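Local atomic coordinates of acyl-coenzyme A oxidase 1 (Yarrowia lipolytica, PDB entry 5Y9D), a protein that oxidises 2,3-saturated acyl-CoAs to (2E)-enoyl-CoAs with FAD as cofactor and molecular oxygen as electron acceptor, releasing hydrogen peroxide in peroxisomal fatty acid beta-oxidation. Residues A[75-80]-A[674-679]; A[125-130]-A[211-216]; A[495-500]-A[532-537]; A[526-531]-A[614-619]. All blocks are in the same frame, centred on the assembly; numbering follows the deposited sequence.

Contact 1. Residues A[75-80]-A[674-679]; sequences SVTADY and NQQNPA
Gln-676 lays its amide end against the backbone of Thr-77 and Ala-78, and this one long side chain carries most of a small surface contact. Its CB leaves the last turn of helix 665-676 toward the loop but is still 6.3 Å from Thr-77 O. CG lies anti to the carbonyl carbon (chi1 -65°) and narrows that gap, to 4.9 Å from Thr-77 O. A bend at chi2 then turns the chain, and CD stands 4.3 Å from Thr-77 O. Beyond CD, the amide end rests by CA and the methyl of Ala-78 in van der Waals contact. A long, flexible, polar residue suits this place, since it can span the gap and still tolerate water. Ala-78 offers only a methyl, so the amide can come up close to the backbone. Tyr-447 also touches Gln-676, while Asn-677 packs on Gly-257 of the second subunit. Thr-77 and Ala-78 are the corner residues of a type I beta turn closed by Asp-79 N to Val-76 O at 3.0 Å, and Thr-77 OG1 donates to Ser-75 OG. The contact thus joins a type I turn between two N-terminal helices to the C-terminal end of a helix near the dimer interface.

Contact 2. Residues A[125-130]-A[211-216]; sequences RTRLSI and AHTSTH
Arg-127 and Thr-213 approach from opposite directions, and the threonine methyl meets the guanidinium at its edge. This is the tight part of the contact: Thr-213 CG2 lies 3.5 Å from Arg-127 NH2 and 3.6 Å from Arg-127 NE, near the plane of the group. Thr-213 CB also lies in that plane, 3.9 Å from Arg-127 NH2. The arginine starts with CG anti to the backbone N (chi1 -169°), bends at chi2, and then runs straight at chi3, which carries the flat group off the helix to the loop. Its nitrogens are held all round: NE by a salt bridge to Asp-266, NH1 by the carbonyls of Arg-88 and Gly-264, and NH2 by Tyr-686 OH of the second subunit. A buried arginine suits this place because it can bond in several directions at once, while threonine offers a compact methyl. With a methionine in its place, Asp-266 would probably be left without the arginine as its counter-charge, and the two carbonyls and the neighbouring subunit's tyrosine without a common donor. The other end is looser. Ile-130 CD1 comes no nearer than 4.2 Å to Ser-214 OG, an apolar tip beside a hydroxyl, and His-212, on the partly exposed flank, stays 4.8 Å away. Ile-130 also touches the FAD, and its side chain is about 4 Å from Gly-208, a probable FAD-binding residue. Helix against beta-domain loop beside the FAD is characteristic of the acyl-CoA dehydrogenase and oxidase fold, in which FAD sits between helical and beta domains.

Contact 3. Residues A[495-500]-A[532-537]; sequences IQYVGD and NNILRT
Tyr-497 and Val-498 belong to a short 3-10 turn that packs on helix 519-544 through Ile-534 and Leu-535. The turn is held by i to i+3 bonds such as Asp-500 N to Tyr-497 O, and it presents Val-498 squarely to the helix. The valine works with both branches. With CG1 anti to the backbone N (chi1 176°) and CG2 beside it, the two methyls are aimed at different partners: CG2 meets Ile-534 CD1 at 3.8 Å, and CG1 stands 4.2 Å from Leu-535 CD2. The valine and isoleucine side chains cross at about a right angle. Beta-branched residues suit this spot, being stiff and broad where a helix surface must be filled. The surroundings are the helical C-terminal part of an acyl-CoA oxidase, where helix 467-486 closes the same apolar patch, Ile-485 touching Val-498 and Ala-482 touching Ile-534. Tyr-497 adds a wall: Val-498 CG2 sits 3.8 Å above one face of its ring, offset toward the rim, and Ile-534 CD1 reaches to 4.1 Å from Tyr-497 OH. That buried hydroxyl is satisfied by His-568 ND1 and Ser-530 OG, which is consistent with a tyrosine here rather than a purely apolar ring. On the partly exposed flank, Leu-535 CD1 covers Val-498 O at 3.8 Å. One turn along the helix, Thr-537 OG1 donates to Asn-533 O from 34° off the carbonyl plane, across from the backbone N-H that shares this acceptor.

Contact 4. Residues A[526-531]-A[614-619]; sequences FRTASR and ENILTP
Ile-616 and Thr-528 slide past each other in opposite directions, each offering its flank to the other. The methyl CG2 of Thr-528 lies 4.1 Å from Ile-616 CG1 and the same distance from Ile-616 CD1, alongside the last bond of the isoleucine chain. From there CD1 runs on to Ala-529, where it stands 4.0 Å from CB and 4.1 Å from CA, lying over the helix surface. Alanine suits this place because its small side chain lets the isoleucine tip come down to the backbone. Threonine can serve two partners: with CG2 anti to the backbone N and OG1 beside it (chi1 -60°), the hydroxyl bonds back to Glu-524 O one turn earlier and the methyl is left to face the isoleucine. Arg-531 NH1 makes a weak bond to the same hydroxyl. Behind the contact, Phe-611 touches both Ala-529 and Ile-616 and meets Phe-526 edge to face. Ile-616 owes its place to the end of helix 608-613. Asn-615, with positive phi, is the C-prime residue of a Schellman motif in which Ile-616 N bonds to Phe-611 O, and the Ile-616 and Phe-611 packing is the apolar pair across the turn that commonly accompanies this helix stop.

How the contacts relate
Contacts 3 and 4 form one neighbourhood, their centres about 12 Å apart on successive turns of helix 519-544. Tyr-497 and Arg-531 tie them together: Tyr-497 O lies 3.0 Å from Arg-531 NH2, a probable hydrogen bond. Along the sequence these two contacts interlock, their segments taking turns. Contact 2 lies about 43 Å from contact 3 between centres, across the middle of the chain, and it alone borders the FAD; there the side chain of Ile-130 is about 7 Å from that of Glu-464, the probable proton acceptor. Contact 1, whose segments enclose all the others in sequence, is centred about 27 Å from contact 2, and both reach the second subunit.

Contact 1. Residues A[75-80]-A[674-679]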
# COMPACT_ATOMS: atom_id res chain seq x y z
N SER A 75 -24.32 4.06 -10.88
CA SER A 75 -23.47 3.31 -11.82
C SER A 75 -22.04 3.80 -11.65
O SER A 75 -21.80 4.99 -11.56
CB SER A 75 -23.95 3.54 -13.25
OG SER A 75 -22.90 3.30 -14.16
N VAL A 76 -21.10 2.88 -11.65
CA VAL A 76 -19.69 3.22 -11.38
C VAL A 76 -18.78 3.17 -12.62
O VAL A 76 -17.59 3.47 -12.53
CB VAL A 76 -19.15 2.39 -10.20
CG1 VAL A 76 -19.98 2.70 -8.97
CG2 VAL A 76 -19.19 0.88 -10.48
N THR A 77 -19.35 2.87 -13.77
CA THR A 77 -18.67 2.90 -15.06
C THR A 77 -17.65 3.99 -15.24
O THR A 77 -16.56 3.73 -15.64
CB THR A 77 -19.68 3.14 -16.23
OG1 THR A 77 -20.96 2.56 -15.92
CG2 THR A 77 -19.16 2.58 -17.51
N ALA A 78 -18.03 5.25 -15.02
CA ALA A 78 -17.14 6.39 -15.29
C ALA A 78 -16.36 6.88 -14.04
O ALA A 78 -15.60 7.82 -14.13
CB ALA A 78 -17.93 7.54 -15.94
N ASP A 79 -16.52 6.21 -12.90
CA ASP A 79 -15.95 6.70 -11.64
C ASP A 79 -14.45 6.81 -11.55
O ASP A 79 -13.93 7.58 -10.74
CB ASP A 79 -16.36 5.77 -10.51
CG ASP A 79 -17.77 5.98 -10.07
OD1 ASP A 79 -18.48 6.82 -10.64
OD2 ASP A 79 -18.18 5.29 -9.12
N TYR A 80 -13.74 6.00 -12.30
CA TYR A 80 -12.31 6.07 -12.27
C TYR A 80 -11.79 7.37 -12.88
O TYR A 80 -10.74 7.87 -12.50
CB TYR A 80 -11.71 4.90 -13.01
CG TYR A 80 -12.01 3.57 -12.38
CD1 TYR A 80 -11.64 3.29 -11.08
CD2 TYR A 80 -12.66 2.58 -13.09
CE1 TYR A 80 -11.91 2.06 -10.50
CE2 TYR A 80 -12.95 1.37 -12.52
CZ TYR A 80 -12.55 1.10 -11.23
OH TYR A 80 -12.82 -0.14 -10.70
N ASN A 674 -10.86 2.48 -24.62
CA ASN A 674 -11.29 3.25 -25.77
C ASN A 674 -12.61 3.98 -25.53
O ASN A 674 -12.76 5.11 -25.95
CB ASN A 674 -11.39 2.35 -27.01
CG ASN A 674 -10.04 2.13 -27.67
OD1 ASN A 674 -9.30 1.20 -27.33
ND2 ASN A 674 -9.69 3.02 -28.57
N GLN A 675 -13.57 3.31 -24.89
CA GLN A 675 -14.83 3.91 -24.52
C GLN A 675 -14.61 5.14 -23.57
O GLN A 675 -15.16 6.22 -23.76
CB GLN A 675 -15.76 2.83 -23.96
CG GLN A 675 -16.50 3.12 -22.67
CD GLN A 675 -17.83 3.83 -22.90
OE1 GLN A 675 -17.93 4.72 -23.75
NE2 GLN A 675 -18.85 3.44 -22.14
N GLN A 676 -13.75 4.99 -22.58
CA GLN A 676 -13.49 6.12 -21.69
C GLN A 676 -12.60 7.19 -22.31
O GLN A 676 -12.59 8.33 -21.85
CB GLN A 676 -12.90 5.60 -20.39
CG GLN A 676 -13.88 4.74 -19.61
CD GLN A 676 -15.21 5.43 -19.39
OE1 GLN A 676 -15.26 6.48 -18.81
NE2 GLN A 676 -16.29 4.84 -19.87
N ASN A 677 -11.82 6.82 -23.32
CA ASN A 677 -10.90 7.75 -23.95
C ASN A 677 -11.00 7.61 -25.47
O ASN A 677 -10.07 7.13 -26.11
CB ASN A 677 -9.48 7.45 -23.51
CG ASN A 677 -9.31 7.50 -22.00
OD1 ASN A 677 -9.09 8.56 -21.42
ND2 ASN A 677 -9.40 6.34 -21.36
N PRO A 678 -12.13 8.05 -26.06
CA PRO A 678 -12.16 7.99 -27.54
C PRO A 678 -10.89 8.62 -28.13
O PRO A 678 -10.44 9.66 -27.63
CB PRO A 678 -13.41 8.82 -27.92
CG PRO A 678 -14.16 9.06 -26.63
CD PRO A 678 -13.22 8.85 -25.48
N ALA A 679 -10.31 7.99 -29.14
CA ALA A 679 -8.99 8.41 -29.64
C ALA A 679 -9.05 9.14 -31.00
O ALA A 679 -8.06 9.14 -31.75
CB ALA A 679 -8.05 7.21 -29.73

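Contact 2. Residues A[125-130]-A[211-216]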
# COMPACT_ATOMS: atom_id res chain seq x y z
N ARG A 125 -20.54 5.19 0.36
CA ARG A 125 -20.71 4.40 1.54
C ARG A 125 -20.37 5.27 2.76
O ARG A 125 -21.18 5.42 3.65
CB ARG A 125 -19.86 3.15 1.43
CG ARG A 125 -20.11 2.14 2.52
CD ARG A 125 -19.11 2.29 3.66
NE ARG A 125 -19.52 1.43 4.76
CZ ARG A 125 -19.30 0.12 4.81
NH1 ARG A 125 -18.69 -0.48 3.81
NH2 ARG A 125 -19.72 -0.59 5.85
N THR A 126 -19.22 5.93 2.76
CA THR A 126 -18.84 6.76 3.89
C THR A 126 -19.78 7.96 4.10
O THR A 126 -20.14 8.29 5.26
CB THR A 126 -17.42 7.27 3.70
OG1 THR A 126 -16.56 6.15 3.55
CG2 THR A 126 -16.96 8.08 4.90
N ARG A 127 -20.15 8.60 2.98
CA ARG A 127 -20.93 9.83 3.06
C ARG A 127 -22.35 9.56 3.57
O ARG A 127 -22.98 10.40 4.19
CB ARG A 127 -20.97 10.54 1.71
CG ARG A 127 -21.53 11.96 1.80
CD ARG A 127 -20.77 12.89 0.90
NE ARG A 127 -21.37 14.21 0.80
CZ ARG A 127 -21.31 14.99 -0.29
NH1 ARG A 127 -20.69 14.60 -1.41
NH2 ARG A 127 -21.88 16.18 -0.25
N LEU A 128 -22.84 8.38 3.33
CA LEU A 128 -24.10 7.99 3.89
C LEU A 128 -23.90 7.59 5.35
O LEU A 128 -24.70 7.87 6.23
CB LEU A 128 -24.64 6.81 3.10
CG LEU A 128 -26.01 6.30 3.50
CD1 LEU A 128 -27.01 7.43 3.51
CD2 LEU A 128 -26.41 5.23 2.50
N SER A 129 -22.81 6.91 5.57
CA SER A 129 -22.57 6.23 6.81
C SER A 129 -22.41 7.21 7.99
O SER A 129 -22.96 6.96 9.05
CB SER A 129 -21.34 5.35 6.61
OG SER A 129 -21.00 4.67 7.77
N ILE A 130 -21.73 8.34 7.80
CA ILE A 130 -21.56 9.30 8.89
C ILE A 130 -22.87 9.79 9.53
O ILE A 130 -22.88 10.24 10.68
CB ILE A 130 -20.68 10.52 8.47
CG1 ILE A 130 -21.31 11.25 7.28
CG2 ILE A 130 -19.22 10.10 8.18
CD1 ILE A 130 -22.24 12.37 7.69
N ALA A 211 -18.10 19.62 5.74
CA ALA A 211 -17.67 20.70 4.88
C ALA A 211 -18.84 21.31 4.16
O ALA A 211 -19.02 22.51 4.18
CB ALA A 211 -16.61 20.25 3.91
N HIS A 212 -19.69 20.47 3.61
CA HIS A 212 -20.69 20.92 2.68
C HIS A 212 -22.12 20.46 2.92
O HIS A 212 -23.04 21.04 2.36
CB HIS A 212 -20.28 20.46 1.29
CG HIS A 212 -19.31 21.37 0.61
ND1 HIS A 212 -19.09 22.68 0.99
CD2 HIS A 212 -18.55 21.18 -0.50
CE1 HIS A 212 -18.24 23.24 0.16
NE2 HIS A 212 -17.90 22.36 -0.76
N THR A 213 -22.36 19.42 3.72
CA THR A 213 -23.70 18.80 3.70
C THR A 213 -24.49 18.76 5.03
O THR A 213 -25.71 18.95 5.05
CB THR A 213 -23.65 17.42 2.97
OG1 THR A 213 -24.68 16.55 3.43
CG2 THR A 213 -22.40 16.75 3.17
N SER A 214 -23.80 18.56 6.13
CA SER A 214 -24.47 18.35 7.39
C SER A 214 -25.05 19.60 7.97
O SER A 214 -24.41 20.68 7.91
CB SER A 214 -23.52 17.76 8.39
OG SER A 214 -23.25 16.44 7.99
N THR A 215 -26.27 19.44 8.52
CA THR A 215 -26.95 20.52 9.25
C THR A 215 -26.73 20.45 10.76
O THR A 215 -26.74 21.45 11.44
CB THR A 215 -28.43 20.42 9.05
OG1 THR A 215 -28.85 19.14 9.52
CG2 THR A 215 -28.74 20.60 7.58
N HIS A 216 -26.59 19.23 11.27
CA HIS A 216 -26.44 19.00 12.68
C HIS A 216 -25.22 18.18 12.84
O HIS A 216 -24.81 17.50 11.89
CB HIS A 216 -27.65 18.25 13.21
CG HIS A 216 -28.84 19.13 13.37
ND1 HIS A 216 -29.58 19.59 12.30
CD2 HIS A 216 -29.41 19.65 14.48
CE1 HIS A 216 -30.56 20.36 12.75
NE2 HIS A 216 -30.47 20.42 14.06

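Contact 3. Residues A[495-500]-A[532-537]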
# COMPACT_ATOMS: atom_id res chain seq x y z
N ILE A 495 -11.74 -16.70 24.74
CA ILE A 495 -10.47 -16.63 25.45
C ILE A 495 -10.23 -17.74 26.46
O ILE A 495 -9.21 -17.74 27.12
CB ILE A 495 -10.26 -15.28 26.15
CG1 ILE A 495 -11.02 -14.16 25.44
CG2 ILE A 495 -8.79 -14.94 26.18
CD1 ILE A 495 -10.62 -12.77 25.87
N GLN A 496 -11.12 -18.70 26.55
CA GLN A 496 -11.03 -19.75 27.56
C GLN A 496 -9.76 -20.59 27.45
O GLN A 496 -9.19 -21.00 28.44
CB GLN A 496 -12.26 -20.64 27.52
CG GLN A 496 -13.53 -19.95 27.97
CD GLN A 496 -14.56 -20.93 28.48
OE1 GLN A 496 -15.36 -21.45 27.71
NE2 GLN A 496 -14.53 -21.20 29.77
N TYR A 497 -9.32 -20.82 26.23
CA TYR A 497 -8.21 -21.72 25.94
C TYR A 497 -6.94 -21.24 26.61
O TYR A 497 -6.01 -22.00 26.81
CB TYR A 497 -7.98 -21.81 24.44
CG TYR A 497 -7.39 -20.56 23.86
CD1 TYR A 497 -8.19 -19.49 23.52
CD2 TYR A 497 -6.03 -20.44 23.66
CE1 TYR A 497 -7.65 -18.35 22.99
CE2 TYR A 497 -5.48 -19.30 23.12
CZ TYR A 497 -6.30 -18.26 22.79
OH TYR A 497 -5.77 -17.12 22.26
N VAL A 498 -6.89 -19.96 26.93
CA VAL A 498 -5.71 -19.37 27.54
C VAL A 498 -5.42 -20.07 28.86
O VAL A 498 -4.28 -20.17 29.28
CB VAL A 498 -5.85 -17.85 27.73
CG1 VAL A 498 -4.64 -17.30 28.46
CG2 VAL A 498 -5.98 -17.17 26.39
N GLY A 499 -6.47 -20.53 29.53
CA GLY A 499 -6.36 -21.34 30.73
C GLY A 499 -5.68 -22.70 30.65
O GLY A 499 -5.00 -23.10 31.58
N ASP A 500 -5.90 -23.44 29.57
CA ASP A 500 -5.46 -24.83 29.42
C ASP A 500 -3.96 -25.07 29.22
O ASP A 500 -3.25 -24.20 28.76
CB ASP A 500 -6.23 -25.49 28.28
CG ASP A 500 -7.72 -25.24 28.37
OD1 ASP A 500 -8.27 -25.32 29.47
OD2 ASP A 500 -8.34 -24.97 27.33
N ASN A 532 0.84 -18.93 25.43
CA ASN A 532 2.17 -18.74 25.99
C ASN A 532 2.63 -17.27 25.92
O ASN A 532 3.15 -16.75 26.89
CB ASN A 532 3.18 -19.65 25.28
CG ASN A 532 3.01 -21.12 25.63
OD1 ASN A 532 2.09 -21.54 26.36
ND2 ASN A 532 3.90 -21.92 25.08
N ASN A 533 2.47 -16.63 24.76
CA ASN A 533 2.73 -15.18 24.67
C ASN A 533 1.88 -14.37 25.65
O ASN A 533 2.40 -13.48 26.32
CB ASN A 533 2.52 -14.65 23.27
CG ASN A 533 3.68 -14.97 22.35
OD1 ASN A 533 3.90 -16.14 21.99
ND2 ASN A 533 4.41 -13.94 21.95
N ILE A 534 0.59 -14.70 25.74
CA ILE A 534 -0.27 -13.94 26.64
C ILE A 534 0.16 -14.16 28.07
O ILE A 534 0.24 -13.20 28.84
CB ILE A 534 -1.74 -14.36 26.55
CG1 ILE A 534 -2.34 -13.93 25.22
CG2 ILE A 534 -2.54 -13.71 27.68
CD1 ILE A 534 -3.45 -14.84 24.75
N LEU A 535 0.41 -15.44 28.44
CA LEU A 535 0.77 -15.80 29.82
C LEU A 535 2.11 -15.21 30.22
O LEU A 535 2.27 -14.79 31.35
CB LEU A 535 0.72 -17.33 30.06
CG LEU A 535 -0.71 -17.93 30.21
CD1 LEU A 535 -0.76 -19.43 30.46
CD2 LEU A 535 -1.50 -17.24 31.28
N ARG A 536 3.04 -15.15 29.27
CA ARG A 536 4.32 -14.48 29.51
C ARG A 536 4.12 -12.97 29.74
O ARG A 536 4.68 -12.38 30.68
CB ARG A 536 5.30 -14.71 28.35
CG ARG A 536 6.74 -14.33 28.67
CD ARG A 536 7.60 -14.08 27.44
NE ARG A 536 7.32 -12.79 26.79
CZ ARG A 536 8.12 -12.18 25.91
NH1 ARG A 536 9.29 -12.71 25.56
NH2 ARG A 536 7.74 -11.02 25.37
N THR A 537 3.33 -12.35 28.86
CA THR A 537 3.08 -10.93 28.92
C THR A 537 2.38 -10.63 30.22
O THR A 537 2.73 -9.69 30.90
CB THR A 537 2.24 -10.42 27.73
OG1 THR A 537 2.94 -10.66 26.50
CG2 THR A 537 1.97 -8.92 27.87

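Contact 4. Residues A[526-531]-A[614-619]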
# COMPACT_ATOMS: atom_id res chain seq x y z
N PHE A 526 -1.78 -23.27 17.41
CA PHE A 526 -1.96 -21.83 17.41
C PHE A 526 -2.35 -21.33 18.77
O PHE A 526 -1.77 -20.35 19.23
CB PHE A 526 -2.94 -21.36 16.32
CG PHE A 526 -2.23 -20.84 15.13
CD1 PHE A 526 -1.88 -21.67 14.10
CD2 PHE A 526 -1.81 -19.53 15.10
CE1 PHE A 526 -1.17 -21.20 13.02
CE2 PHE A 526 -1.09 -19.05 14.04
CZ PHE A 526 -0.78 -19.89 12.99
N ARG A 527 -3.30 -22.01 19.41
CA ARG A 527 -3.69 -21.70 20.79
C ARG A 527 -2.51 -21.72 21.78
O ARG A 527 -2.37 -20.84 22.63
CB ARG A 527 -4.76 -22.67 21.24
CG ARG A 527 -6.08 -22.40 20.55
CD ARG A 527 -7.13 -23.43 20.88
NE ARG A 527 -8.42 -22.91 20.47
CZ ARG A 527 -9.56 -23.60 20.47
NH1 ARG A 527 -9.63 -24.87 20.86
NH2 ARG A 527 -10.65 -22.98 20.07
N THR A 528 -1.66 -22.73 21.65
CA THR A 528 -0.41 -22.82 22.39
C THR A 528 0.52 -21.64 22.17
O THR A 528 1.11 -21.13 23.13
CB THR A 528 0.33 -24.12 22.00
OG1 THR A 528 -0.52 -25.23 22.31
CG2 THR A 528 1.62 -24.25 22.73
N ALA A 529 0.70 -21.23 20.92
CA ALA A 529 1.55 -20.06 20.65
C ALA A 529 0.92 -18.81 21.25
O ALA A 529 1.59 -18.02 21.88
CB ALA A 529 1.80 -19.87 19.15
N SER A 530 -0.37 -18.65 21.07
CA SER A 530 -1.05 -17.49 21.65
C SER A 530 -1.02 -17.51 23.18
O SER A 530 -0.59 -16.53 23.81
CB SER A 530 -2.50 -17.38 21.16
OG SER A 530 -3.13 -16.23 21.72
N ARG A 531 -1.45 -18.61 23.78
CA ARG A 531 -1.55 -18.71 25.26
C ARG A 531 -0.24 -18.37 25.96
O ARG A 531 -0.20 -17.63 26.94
CB ARG A 531 -2.01 -20.11 25.67
CG ARG A 531 -1.65 -20.58 27.08
CD ARG A 531 -1.68 -22.10 27.11
NE ARG A 531 -2.92 -22.56 26.48
CZ ARG A 531 -3.04 -23.48 25.53
NH1 ARG A 531 -1.99 -24.16 25.06
NH2 ARG A 531 -4.26 -23.77 25.07
N GLU A 614 9.05 -21.12 20.64
CA GLU A 614 8.22 -21.75 21.65
C GLU A 614 8.32 -23.27 21.73
O GLU A 614 7.54 -23.89 22.47
CB GLU A 614 6.75 -21.35 21.41
CG GLU A 614 6.48 -19.87 21.64
CD GLU A 614 6.82 -19.47 23.06
OE1 GLU A 614 6.26 -20.09 23.99
OE2 GLU A 614 7.67 -18.57 23.24
N ASN A 615 9.25 -23.86 20.98
CA ASN A 615 9.39 -25.33 20.95
C ASN A 615 8.05 -26.03 20.64
O ASN A 615 7.59 -26.89 21.40
CB ASN A 615 9.98 -25.84 22.28
CG ASN A 615 10.38 -27.30 22.23
OD1 ASN A 615 9.83 -28.15 22.93
ND2 ASN A 615 11.35 -27.59 21.37
N ILE A 616 7.43 -25.63 19.53
CA ILE A 616 6.18 -26.24 19.05
C ILE A 616 6.49 -27.12 17.83
O ILE A 616 5.96 -28.22 17.67
CB ILE A 616 5.14 -25.15 18.69
CG1 ILE A 616 4.60 -24.48 19.97
CG2 ILE A 616 4.01 -25.73 17.84
CD1 ILE A 616 4.20 -23.03 19.82
N LEU A 617 7.35 -26.58 16.97
CA LEU A 617 7.84 -27.25 15.78
C LEU A 617 9.35 -27.34 15.90
O LEU A 617 9.97 -26.57 16.61
CB LEU A 617 7.52 -26.41 14.56
CG LEU A 617 6.04 -26.14 14.30
CD1 LEU A 617 5.89 -25.16 13.15
CD2 LEU A 617 5.29 -27.45 14.03
N THR A 618 9.94 -28.28 15.16
CA THR A 618 11.40 -28.34 15.02
C THR A 618 11.79 -27.69 13.70
O THR A 618 10.96 -27.59 12.80
CB THR A 618 11.90 -29.79 15.00
OG1 THR A 618 11.55 -30.41 13.76
CG2 THR A 618 11.27 -30.58 16.11
N PRO A 619 13.06 -27.26 13.58
CA PRO A 619 13.59 -26.86 12.27
C PRO A 619 13.22 -27.79 11.11
O PRO A 619 12.72 -27.33 10.09
CB PRO A 619 15.10 -26.86 12.51
CG PRO A 619 15.22 -26.40 13.94
CD PRO A 619 14.01 -26.95 14.66